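PDB 3UMC: haloacid dehalogenase from Pseudomonas aeruginosa, which probably hydrolyses the carbon-halogen bond of L-2-haloacids, as a dehalogenase of the haloacid dehalogenase-like hydrolase superfamily. Local coordinates for residues 239-242 with 243-247. Sequence-based numbering, arbitrary orientation.
Sequences IASD and LLDLH
Asp245, in the first turn of helix 243-251, reaches back to Ser241 in the turn that leaves edge strand 238-240 of the parallel sheet. Asp245 CB lies 3.3 Å from Ser241 OG and 3.6 Å from Asp242 O, and Asp245 CG lies 3.4 Å from Ser241 OG. CG stands anti to the backbone N (chi1 -176°), which places the carboxylate beside Ser241 N. Asp245 OD2 accepts from Ser241 N at 3.1 Å, a nearly straight bond (166°) that meets OD2 on its anti side, 24° out of the carboxylate plane. The same OD2 sits 3.6 Å from Ala240 CB and also accepts from Gln249 NE2, while OD1 forms a salt bridge with Arg248. Asp242 is the N-cap residue: Asp242 OD1 takes Asp245 N at 3.0 Å, approached from above the carboxylate plane, and a weak, bent bond from Leu244 N. Leu246 N closes the first helical turn on Asp242 O (3.0 Å), and Ala240 CB packs against Leu246 CB (4.0 Å). Asp242 thus caps the helix while Asp245 holds the N-H of the residue before the cap, and both negative charges would probably be eased, Asp242 by the helix N-terminus and Asp245 by Arg248.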
ATOM      1  N   ILE A 239     -22.704  -0.176 -13.489  1.00 15.42           N
ATOM      2  CA  ILE A 239     -23.555  -0.768 -12.480  1.00 15.51           C
ATOM      3  C   ILE A 239     -23.416  -2.286 -12.652  1.00 15.91           C
ATOM      4  O   ILE A 239     -23.573  -2.833 -13.783  1.00 16.64           O
ATOM      5  CB  ILE A 239     -24.973  -0.300 -12.636  1.00 16.23           C
ATOM      6  CG1 ILE A 239     -25.041   1.235 -12.366  1.00 19.70           C
ATOM      7  CG2 ILE A 239     -25.899  -1.066 -11.688  1.00 15.89           C
ATOM      8  CD1 ILE A 239     -26.331   1.823 -12.858  1.00 24.16           C
ATOM      9  N   ALA A 240     -23.002  -2.971 -11.578  1.00 15.03           N
ATOM     10  CA  ALA A 240     -22.636  -4.382 -11.708  1.00 13.81           C
ATOM     11  C   ALA A 240     -23.278  -5.154 -10.587  1.00 14.53           C
ATOM     12  O   ALA A 240     -23.592  -4.600  -9.551  1.00 14.07           O
ATOM     13  CB  ALA A 240     -21.143  -4.525 -11.735  1.00 12.13           C
ATOM     14  N   SER A 241     -23.574  -6.432 -10.840  1.00 14.98           N
ATOM     15  CA  SER A 241     -24.213  -7.281  -9.839  1.00 14.09           C
ATOM     16  C   SER A 241     -23.207  -7.771  -8.837  1.00 13.10           C
ATOM     17  O   SER A 241     -23.540  -8.020  -7.701  1.00 13.80           O
ATOM     18  CB  SER A 241     -24.893  -8.483 -10.562  1.00 15.23           C
ATOM     19  OG  SER A 241     -23.925  -9.204 -11.312  1.00 18.05           O
ATOM     20  N   ASP A 242     -21.953  -7.892  -9.231  1.00 12.76           N
ATOM     21  CA  ASP A 242     -20.931  -8.318  -8.347  1.00 13.09           C
ATOM     22  C   ASP A 242     -19.548  -8.052  -9.022  1.00 12.66           C
ATOM     23  O   ASP A 242     -19.486  -7.566 -10.123  1.00 14.31           O
ATOM     24  CB  ASP A 242     -21.139  -9.787  -8.004  1.00 14.67           C
ATOM     25  CG  ASP A 242     -21.106 -10.661  -9.234  1.00 15.80           C
ATOM     26  OD1 ASP A 242     -20.041 -10.719  -9.908  1.00 18.32           O
ATOM     27  OD2 ASP A 242     -22.161 -11.191  -9.540  1.00 20.01           O
ATOM     28  N   LEU A 243     -18.432  -8.314  -8.357  1.00 13.73           N
ATOM     29  CA  LEU A 243     -17.134  -7.941  -8.928  1.00 12.73           C
ATOM     30  C   LEU A 243     -16.733  -8.668 -10.141  1.00 13.69           C
ATOM     31  O   LEU A 243     -15.905  -8.146 -10.922  1.00 13.52           O
ATOM     32  CB  LEU A 243     -15.993  -8.074  -7.933  1.00 12.67           C
ATOM     33  CG  LEU A 243     -15.704  -6.902  -7.004  1.00 13.56           C
ATOM     34  CD1 LEU A 243     -16.753  -6.777  -5.920  1.00 13.07           C
ATOM     35  CD2 LEU A 243     -14.338  -7.111  -6.357  1.00 12.22           C
ATOM     36  N   LEU A 244     -17.221  -9.904 -10.326  1.00 14.55           N
ATOM     37  CA  LEU A 244     -16.852 -10.632 -11.554  1.00 14.10           C
ATOM     38  C   LEU A 244     -17.639 -10.071 -12.724  1.00 13.51           C
ATOM     39  O   LEU A 244     -17.117  -9.947 -13.831  1.00 10.27           O
ATOM     40  CB  LEU A 244     -17.119 -12.172 -11.443  1.00 14.73           C
ATOM     41  CG  LEU A 244     -16.011 -12.969 -10.777  1.00 16.77           C
ATOM     42  CD1 LEU A 244     -16.508 -14.448 -10.412  1.00 19.15           C
ATOM     43  CD2 LEU A 244     -14.665 -12.980 -11.636  1.00 13.32           C
ATOM     44  N   ASP A 245     -18.905  -9.752 -12.472  1.00 13.68           N
ATOM     45  CA  ASP A 245     -19.710  -9.036 -13.457  1.00 14.14           C
ATOM     46  C   ASP A 245     -19.128  -7.651 -13.811  1.00 14.12           C
ATOM     47  O   ASP A 245     -19.193  -7.236 -14.950  1.00 14.40           O
ATOM     48  CB  ASP A 245     -21.152  -8.938 -12.988  1.00 13.80           C
ATOM     49  CG  ASP A 245     -22.068  -8.281 -14.021  1.00 18.39           C
ATOM     50  OD1 ASP A 245     -22.178  -8.829 -15.146  1.00 19.81           O
ATOM     51  OD2 ASP A 245     -22.664  -7.191 -13.702  1.00 20.56           O
ATOM     52  N   LEU A 246     -18.492  -6.980 -12.852  1.00 15.71           N
ATOM     53  CA  LEU A 246     -17.738  -5.727 -13.130  1.00 15.04           C
ATOM     54  C   LEU A 246     -16.586  -6.051 -14.073  1.00 16.31           C
ATOM     55  O   LEU A 246     -16.411  -5.384 -15.095  1.00 13.63           O
ATOM     56  CB  LEU A 246     -17.223  -5.056 -11.845  1.00 14.95           C
ATOM     57  CG  LEU A 246     -16.387  -3.771 -12.002  1.00 15.65           C
ATOM     58  CD1 LEU A 246     -17.192  -2.709 -12.744  1.00 15.38           C
ATOM     59  CD2 LEU A 246     -15.866  -3.238 -10.663  1.00 11.08           C
ATOM     60  N   HIS A 247     -15.832  -7.091 -13.761  1.00 17.17           N
ATOM     61  CA  HIS A 247     -14.821  -7.560 -14.687  1.00 20.28           C
ATOM     62  C   HIS A 247     -15.357  -7.896 -16.108  1.00 21.57           C
ATOM     63  O   HIS A 247     -14.787  -7.437 -17.094  1.00 21.76           O
ATOM     64  CB  HIS A 247     -14.003  -8.714 -14.137  1.00 20.42           C
ATOM     65  CG  HIS A 247     -12.966  -9.208 -15.092  1.00 24.30           C
ATOM     66  ND1 HIS A 247     -13.035 -10.457 -15.678  1.00 30.71           N
ATOM     67  CD2 HIS A 247     -11.845  -8.620 -15.578  1.00 28.01           C
ATOM     68  CE1 HIS A 247     -11.984 -10.616 -16.473  1.00 32.71           C
ATOM     69  NE2 HIS A 247     -11.246  -9.521 -16.420  1.00 28.84           N
TER